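Local structure of disulfide isomerase DsbG N-terminal domain-containing protein (Helicobacter pylori, 3TDG) at residues Ala194-Ile197 with Gln198-Met201; Arg207-Ser210 with Val211-Ile215; Ser216-Glu219 with Lys220-Thr224; Leu237-Lys240 with Val241-Thr245. The protein probably works as a thioredoxin-fold reductase related to DsbG, exchanging thiols and disulfides in partner proteins. One frame throughout, in Å; residues are numbered along the deposited sequence.

Contact 1. Residues Ala194-Ile197 with Gln198-Met201; sequences AALI and QEEM
A194-I197 runs straight into Q198-M201 as about two turns of alpha helix, tied by i to i+4 backbone bonds that begin with Q198 N to A194 O at 3.0 Å and end with M201 N to I197 O at 2.8 Å. This is the middle of helix 188-206, one of the three helices that the chain makes between strands 177-182 and 259-262 of the thioredoxin-fold domain. On the side facing helix 211-222, I197 and M201 follow each other: I197 CG2 comes within 4.2 Å of M201 CG. In M201, chi1 of -77° keeps CG on the side of the backbone N, where it lies 3.3 Å from I197 O. Both side chains go on to meet I137 of strand 137-139. E200 stays by helix 211-222 as well, packing on I217 and forming a salt bridge with K220. E199 lies instead against L237 and P234; L196, with CD2 4.3 Å from E199 OE1, shares P234 with it and also touches I228. Q198 has its CG beside the backbone N (chi1 -77°), 3.5 Å from A194 O, and the bend at chi2 (-57°) turns the amide alongside the helix. There NE2 donates to Y135 O and also to a water at 2.9 Å, and that water in turn donates to A194 O at 2.8 Å, giving this carbonyl a second donor besides Q198 N.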
# COMPACT_ATOMS: atom_id res chain seq x y z
N ALA A 194 7.45 -34.97 -3.52
CA ALA A 194 6.26 -34.41 -4.20
C ALA A 194 6.26 -34.75 -5.69
O ALA A 194 5.23 -35.15 -6.24
CB ALA A 194 6.19 -32.88 -3.98
N ALA A 195 7.42 -34.63 -6.35
CA ALA A 195 7.58 -35.00 -7.77
C ALA A 195 7.25 -36.46 -8.07
O ALA A 195 6.53 -36.76 -9.02
CB ALA A 195 9.02 -34.66 -8.28
N LEU A 196 7.76 -37.36 -7.23
CA LEU A 196 7.51 -38.79 -7.36
C LEU A 196 6.05 -39.10 -7.15
O LEU A 196 5.46 -39.95 -7.83
CB LEU A 196 8.36 -39.57 -6.33
CG LEU A 196 9.90 -39.54 -6.47
CD1 LEU A 196 10.64 -40.12 -5.23
CD2 LEU A 196 10.36 -40.26 -7.74
N ILE A 197 5.43 -38.40 -6.19
CA ILE A 197 4.01 -38.54 -5.98
C ILE A 197 3.21 -38.11 -7.23
O ILE A 197 2.26 -38.79 -7.62
CB ILE A 197 3.52 -37.83 -4.65
CG1 ILE A 197 3.84 -38.72 -3.43
CG2 ILE A 197 1.99 -37.60 -4.67
CD1 ILE A 197 4.00 -37.96 -2.11
N GLN A 198 3.59 -37.00 -7.85
CA GLN A 198 2.91 -36.52 -9.08
C GLN A 198 3.06 -37.60 -10.17
O GLN A 198 2.09 -37.94 -10.86
CB GLN A 198 3.53 -35.20 -9.58
CG GLN A 198 3.11 -33.94 -8.81
CD GLN A 198 1.61 -33.77 -8.81
OE1 GLN A 198 0.99 -33.77 -9.86
NE2 GLN A 198 1.02 -33.67 -7.63
N GLU A 199 4.28 -38.12 -10.33
CA GLU A 199 4.54 -39.14 -11.37
C GLU A 199 3.74 -40.39 -11.10
O GLU A 199 3.09 -40.92 -11.98
CB GLU A 199 6.03 -39.45 -11.43
CG GLU A 199 6.44 -40.55 -12.43
CD GLU A 199 7.96 -40.68 -12.52
OE1 GLU A 199 8.58 -41.09 -11.52
OE2 GLU A 199 8.53 -40.31 -13.57
N GLU A 200 3.75 -40.84 -9.84
CA GLU A 200 3.07 -42.06 -9.49
C GLU A 200 1.54 -41.93 -9.57
O GLU A 200 0.86 -42.89 -9.95
CB GLU A 200 3.56 -42.52 -8.10
CG GLU A 200 2.94 -43.80 -7.60
CD GLU A 200 3.93 -44.97 -7.53
OE1 GLU A 200 4.85 -44.93 -6.67
OE2 GLU A 200 3.76 -45.93 -8.33
N MET A 201 0.99 -40.75 -9.23
CA MET A 201 -0.45 -40.50 -9.37
C MET A 201 -0.92 -40.49 -10.83
O MET A 201 -2.00 -40.98 -11.12
CB MET A 201 -0.88 -39.19 -8.68
CG MET A 201 -0.99 -39.30 -7.14
SD MET A 201 -2.07 -40.65 -6.57
CE MET A 201 -1.36 -40.89 -4.93
O HOH W 1 2.87 -33.81 -5.39

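Contact 2. Residues Arg207-Ser210 with Val211-Ile215; sequences RGAS and VEDKI. With FMT (formic acid), chain C.
A capping box starts helix 211-222, with S210 at the N-cap and D213 three residues on. S210 N donates to D213 OD1 at 3.1 Å, a fairly straight bond that meets the oxygen from above the carboxylate plane, 39° out of it. The return bond, D213 N to S210 OG at 3.3 Å, is weak. S210 can make it because chi1 of 66° tucks OG between its own backbone N and carbonyl carbon, facing the first turn. The regular helical pattern then takes over with K214 N to S210 O at 3.2 Å. The previous helix ends just upstream in a Schellman motif, with A209 N bonded to A204 O and G208 N to R205 O; G208, at positive phi, is its C-prime residue, so one short link both closes helix 188-206 and opens the next. R207 reaches forward across that link on an extended chain, and NH1 approaches D213 OD1 with the carboxylate oxygen at the edge of the guanidinium; at 3.6 Å the salt bridge is long, and the two planes are turned 58° apart. A209 CB lies 3.8 Å from D213 CB. The positive guanidinium and the helix start would both tend to favour a charged D213. K214 is extended beyond CG, which passes 3.5 Å from S210 O, and its NZ donates to O1 of a formic acid molecule at 2.6 Å, probably from the crystallisation liquor, which E138 N and R205 NH2 also hold.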
# COMPACT_ATOMS: atom_id res chain seq x y z
N ARG A 207 -4.03 -46.12 -15.13
CA ARG A 207 -4.50 -47.51 -14.98
C ARG A 207 -5.82 -47.67 -14.20
O ARG A 207 -6.26 -48.79 -13.92
CB ARG A 207 -3.39 -48.41 -14.41
CG ARG A 207 -2.98 -48.11 -12.98
CD ARG A 207 -2.16 -49.23 -12.35
NE ARG A 207 -1.54 -48.78 -11.10
CZ ARG A 207 -2.07 -48.91 -9.88
NH1 ARG A 207 -3.25 -49.50 -9.71
NH2 ARG A 207 -1.41 -48.44 -8.82
N GLY A 208 -6.47 -46.55 -13.86
CA GLY A 208 -7.75 -46.61 -13.15
C GLY A 208 -7.64 -47.12 -11.72
O GLY A 208 -8.51 -47.86 -11.25
N ALA A 209 -6.58 -46.73 -11.02
CA ALA A 209 -6.36 -47.14 -9.61
C ALA A 209 -7.49 -46.73 -8.65
O ALA A 209 -8.17 -45.72 -8.86
CB ALA A 209 -5.02 -46.61 -9.11
N SER A 210 -7.69 -47.51 -7.59
CA SER A 210 -8.72 -47.21 -6.59
C SER A 210 -8.24 -46.13 -5.59
O SER A 210 -7.07 -45.75 -5.58
CB SER A 210 -9.13 -48.48 -5.85
OG SER A 210 -8.06 -48.99 -5.08
N VAL A 211 -9.17 -45.65 -4.76
CA VAL A 211 -8.84 -44.75 -3.66
C VAL A 211 -7.75 -45.34 -2.75
O VAL A 211 -6.73 -44.69 -2.48
CB VAL A 211 -10.10 -44.36 -2.85
CG1 VAL A 211 -9.74 -43.72 -1.50
CG2 VAL A 211 -10.99 -43.42 -3.67
N GLU A 212 -7.95 -46.59 -2.33
CA GLU A 212 -7.01 -47.34 -1.50
C GLU A 212 -5.60 -47.42 -2.09
O GLU A 212 -4.62 -47.27 -1.36
CB GLU A 212 -7.53 -48.77 -1.21
CG GLU A 212 -8.48 -48.89 -0.00
CD GLU A 212 -7.85 -48.41 1.31
OE1 GLU A 212 -8.54 -47.69 2.07
OE2 GLU A 212 -6.67 -48.73 1.58
N ASP A 213 -5.52 -47.66 -3.40
CA ASP A 213 -4.25 -47.70 -4.12
C ASP A 213 -3.54 -46.36 -4.02
O ASP A 213 -2.32 -46.31 -3.86
CB ASP A 213 -4.47 -48.01 -5.60
CG ASP A 213 -4.97 -49.43 -5.86
OD1 ASP A 213 -5.59 -49.63 -6.93
OD2 ASP A 213 -4.74 -50.34 -5.03
N LYS A 214 -4.29 -45.27 -4.14
CA LYS A 214 -3.71 -43.93 -4.10
C LYS A 214 -3.19 -43.62 -2.70
O LYS A 214 -2.08 -43.12 -2.56
CB LYS A 214 -4.68 -42.87 -4.60
CG LYS A 214 -4.94 -43.00 -6.09
CD LYS A 214 -6.11 -42.16 -6.56
CE LYS A 214 -6.31 -42.38 -8.06
NZ LYS A 214 -7.49 -41.63 -8.53
N ILE A 215 -3.98 -43.96 -1.69
CA ILE A 215 -3.54 -43.79 -0.29
C ILE A 215 -2.28 -44.59 -0.01
O ILE A 215 -1.35 -44.06 0.60
CB ILE A 215 -4.67 -44.11 0.72
CG1 ILE A 215 -5.84 -43.17 0.46
CG2 ILE A 215 -4.18 -43.97 2.17
CD1 ILE A 215 -7.06 -43.50 1.27
C FMT C . -7.06 -38.30 -8.09
O1 FMT C . -6.64 -39.17 -8.88
O2 FMT C . -6.67 -37.13 -8.06

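Contact 3. Residues Ser216-Glu219 with Lys220-Thr224; sequences SILE and KIYST
Backbone hydrogen bonds carry S216-E219 into K220-T224 through the last turns of helix 211-222. Y222 N to L218 O, at 2.7 Å, is fairly straight (159° at the hydrogen), whereas the terminal bond, S223 N to E219 O at 3.0 Å, is more bent (142°), and S223 is where the backbone leaves helical angles. Apolar contacts fall into two side-by-side pairs. I217 CG2, anti to its backbone N, sits 4.1 Å from I221 CD1, and both residues pack on helix 188-206. L218 CD2 lies 4.2 Å from Y222 CE2, and this pair rests on M180 and V182 of strand 177-182. The Y222 ring also stays close to the backbone behind it, with CD2 3.3 Å from L218 O. Polar ends are paired beyond the two segments: E219 with R170, and Y222 OH with S155 OG. Y222 further touches the C159/C162 CxxC motif, probably the redox site of this thioredoxin fold. With CB and CD2 close to L218 O, CE2 beside L218 CD2 and its hydroxyl bonded to S155, the tyrosine ring is probably restrained, which should limit its movement next to those cysteines.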
# COMPACT_ATOMS: atom_id res chain seq x y z
N SER A 216 -2.22 -45.84 -0.49
CA SER A 216 -1.02 -46.66 -0.33
C SER A 216 0.20 -46.02 -0.97
O SER A 216 1.29 -46.10 -0.42
CB SER A 216 -1.20 -48.08 -0.88
OG SER A 216 -2.17 -48.75 -0.11
N ILE A 217 0.02 -45.41 -2.14
CA ILE A 217 1.11 -44.68 -2.77
C ILE A 217 1.59 -43.58 -1.83
O ILE A 217 2.79 -43.43 -1.62
CB ILE A 217 0.69 -44.10 -4.16
CG1 ILE A 217 0.62 -45.23 -5.19
CG2 ILE A 217 1.64 -42.99 -4.61
CD1 ILE A 217 -0.26 -44.92 -6.40
N LEU A 218 0.66 -42.83 -1.26
CA LEU A 218 1.02 -41.72 -0.35
C LEU A 218 1.77 -42.23 0.89
O LEU A 218 2.84 -41.72 1.24
CB LEU A 218 -0.24 -40.92 0.03
CG LEU A 218 -0.86 -40.05 -1.08
CD1 LEU A 218 -2.25 -39.57 -0.69
CD2 LEU A 218 0.04 -38.86 -1.45
N GLU A 219 1.22 -43.25 1.54
CA GLU A 219 1.85 -43.88 2.72
C GLU A 219 3.22 -44.43 2.38
O GLU A 219 4.19 -44.19 3.10
CB GLU A 219 0.93 -44.96 3.29
CG GLU A 219 -0.39 -44.39 3.79
CD GLU A 219 -1.37 -45.44 4.29
OE1 GLU A 219 -1.25 -46.62 3.90
OE2 GLU A 219 -2.28 -45.07 5.06
N LYS A 220 3.32 -45.13 1.25
CA LYS A 220 4.61 -45.66 0.80
C LYS A 220 5.64 -44.52 0.76
O LYS A 220 6.73 -44.63 1.35
CB LYS A 220 4.47 -46.37 -0.57
CG LYS A 220 5.80 -46.91 -1.16
CD LYS A 220 5.62 -47.55 -2.55
CE LYS A 220 5.60 -46.50 -3.67
NZ LYS A 220 5.27 -47.08 -5.02
N ILE A 221 5.31 -43.41 0.09
CA ILE A 221 6.31 -42.34 -0.14
C ILE A 221 6.50 -41.41 1.07
O ILE A 221 7.62 -40.91 1.30
CB ILE A 221 6.01 -41.54 -1.47
CG1 ILE A 221 6.18 -42.46 -2.68
CG2 ILE A 221 6.93 -40.32 -1.59
CD1 ILE A 221 5.57 -41.94 -3.98
N TYR A 222 5.44 -41.21 1.86
CA TYR A 222 5.52 -40.40 3.08
C TYR A 222 6.36 -41.09 4.18
O TYR A 222 6.95 -40.42 5.03
CB TYR A 222 4.12 -40.08 3.61
CG TYR A 222 3.54 -38.75 3.12
CD1 TYR A 222 3.24 -37.74 4.03
CD2 TYR A 222 3.30 -38.52 1.76
CE1 TYR A 222 2.70 -36.52 3.61
CE2 TYR A 222 2.76 -37.29 1.32
CZ TYR A 222 2.46 -36.30 2.27
OH TYR A 222 1.96 -35.10 1.88
N SER A 223 6.42 -42.42 4.13
CA SER A 223 7.19 -43.18 5.11
C SER A 223 8.59 -42.61 5.25
O SER A 223 9.29 -42.37 4.27
CB SER A 223 7.27 -44.66 4.70
OG SER A 223 8.15 -45.36 5.55
N THR A 224 8.99 -42.39 6.49
CA THR A 224 10.34 -41.96 6.82
C THR A 224 11.43 -42.91 6.30
O THR A 224 12.55 -42.48 6.03
CB THR A 224 10.48 -41.77 8.35
OG1 THR A 224 9.47 -40.86 8.81
CG2 THR A 224 11.83 -41.22 8.72

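Contact 4. Residues Leu237-Lys240 with Val241-Thr245; sequences LRTK and VENTT
The R238 guanidinium meets the E242 carboxylate at its edge, the two planes 52° apart. NH1 donates to OE1 at 3.0 Å, approaching from above the carboxylate plane rather than within it. To get there the R238 chain bends at chi2 and at chi3 (-29°), bringing CD to 3.4 Å from E242 OE1, while E242 stays extended beyond CG. The other guanidinium nitrogens are used too, NE by E233 and NH2 by E235. A second flat group, the N243 amide, lies beside T239: its ND2 is 4.0 Å from T239 CG2 and its CG 3.2 Å from T239 O. All this decorates helix 235-249, whose i to i+4 bonds include V241 N to L237 O at 2.8 Å; L237 and V241 turn to helix 188-206. Further along, T244 is set so that OG1 lies beside its own backbone N (chi1 -53°), and OG1 donates back to K240 O at 2.7 Å. T245 repeats this one residue later on V241 O, its OG1 also bonded to G184 N. K240 itself ends in a salt bridge to D134. T244 N and OG1 reach K240 O from opposite faces of its plane, so one carbonyl satisfies both the amide and a buried hydroxyl, and the threonines can sit in the interior without a further acceptor for their OG1 protons.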
# COMPACT_ATOMS: atom_id res chain seq x y z
N LEU A 237 8.65 -32.79 -13.62
CA LEU A 237 7.71 -32.75 -12.51
C LEU A 237 8.27 -31.97 -11.32
O LEU A 237 7.50 -31.31 -10.62
CB LEU A 237 7.26 -34.15 -12.12
CG LEU A 237 6.41 -34.86 -13.18
CD1 LEU A 237 6.10 -36.26 -12.74
CD2 LEU A 237 5.12 -34.12 -13.51
N ARG A 238 9.59 -32.03 -11.10
CA ARG A 238 10.18 -31.29 -9.99
C ARG A 238 9.99 -29.79 -10.18
O ARG A 238 9.65 -29.10 -9.23
CB ARG A 238 11.67 -31.61 -9.77
CG ARG A 238 12.10 -31.40 -8.29
CD ARG A 238 13.47 -30.73 -8.10
NE ARG A 238 14.40 -31.00 -9.20
CZ ARG A 238 14.88 -30.08 -10.03
NH1 ARG A 238 14.54 -28.80 -9.88
NH2 ARG A 238 15.71 -30.43 -11.01
N THR A 239 10.16 -29.30 -11.41
CA THR A 239 9.91 -27.90 -11.74
C THR A 239 8.43 -27.51 -11.53
O THR A 239 8.15 -26.43 -11.00
CB THR A 239 10.34 -27.58 -13.19
OG1 THR A 239 11.68 -28.03 -13.38
CG2 THR A 239 10.27 -26.07 -13.47
N LYS A 240 7.52 -28.37 -11.96
CA LYS A 240 6.09 -28.18 -11.74
C LYS A 240 5.77 -28.11 -10.23
O LYS A 240 5.03 -27.22 -9.77
CB LYS A 240 5.28 -29.30 -12.39
CG LYS A 240 3.81 -29.03 -12.39
CD LYS A 240 3.00 -30.23 -12.79
CE LYS A 240 1.67 -29.76 -13.38
NZ LYS A 240 0.70 -30.86 -13.59
N VAL A 241 6.36 -29.03 -9.46
CA VAL A 241 6.28 -29.00 -8.00
C VAL A 241 6.81 -27.67 -7.44
O VAL A 241 6.15 -27.04 -6.61
CB VAL A 241 7.02 -30.21 -7.34
CG1 VAL A 241 7.25 -29.98 -5.85
CG2 VAL A 241 6.23 -31.50 -7.58
N GLU A 242 8.01 -27.27 -7.88
CA GLU A 242 8.63 -26.04 -7.39
C GLU A 242 7.78 -24.80 -7.68
O GLU A 242 7.62 -23.97 -6.80
CB GLU A 242 10.07 -25.85 -7.92
CG GLU A 242 11.09 -26.84 -7.32
CD GLU A 242 12.47 -26.80 -7.98
OE1 GLU A 242 13.40 -27.42 -7.42
OE2 GLU A 242 12.63 -26.17 -9.05
N ASN A 243 7.22 -24.72 -8.89
CA ASN A 243 6.35 -23.59 -9.29
C ASN A 243 5.01 -23.59 -8.57
O ASN A 243 4.55 -22.54 -8.12
CB ASN A 243 6.11 -23.58 -10.81
CG ASN A 243 7.40 -23.33 -11.62
OD1 ASN A 243 8.46 -23.03 -11.07
ND2 ASN A 243 7.30 -23.48 -12.94
N THR A 244 4.38 -24.76 -8.49
CA THR A 244 3.10 -24.87 -7.80
C THR A 244 3.24 -24.48 -6.31
O THR A 244 2.41 -23.72 -5.77
CB THR A 244 2.50 -26.28 -7.95
OG1 THR A 244 2.45 -26.62 -9.34
CG2 THR A 244 1.08 -26.35 -7.39
N THR A 245 4.30 -24.98 -5.68
CA THR A 245 4.56 -24.76 -4.26
C THR A 245 4.84 -23.28 -3.98
O THR A 245 4.28 -22.70 -3.04
CB THR A 245 5.74 -25.64 -3.77
OG1 THR A 245 5.40 -27.02 -3.95
CG2 THR A 245 6.08 -25.40 -2.30

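Contact 1 sits between the other helices. Its E200 OE1 meets K220 NZ of contact 3 at 2.7 Å, and I197 CG1 packs 3.7 Å from I221 CD1, so helices 188-206 and 211-222 are joined by a salt bridge and by apolar packing. M201 CE reaches K214 O of contact 2 at 3.3 Å, near the bound formic acid. Elsewhere on contact 1, A194 CB meets V241 CG1 of contact 4 at 3.6 Å, and E199 CB meets L237 CD1. Contacts 2 and 3 divide one helix between its start and its end, centres about 13 Å apart. Contact 4 touches neither, its nearest atoms lying about 10 Å from contact 3, the one that borders the probable CxxC site.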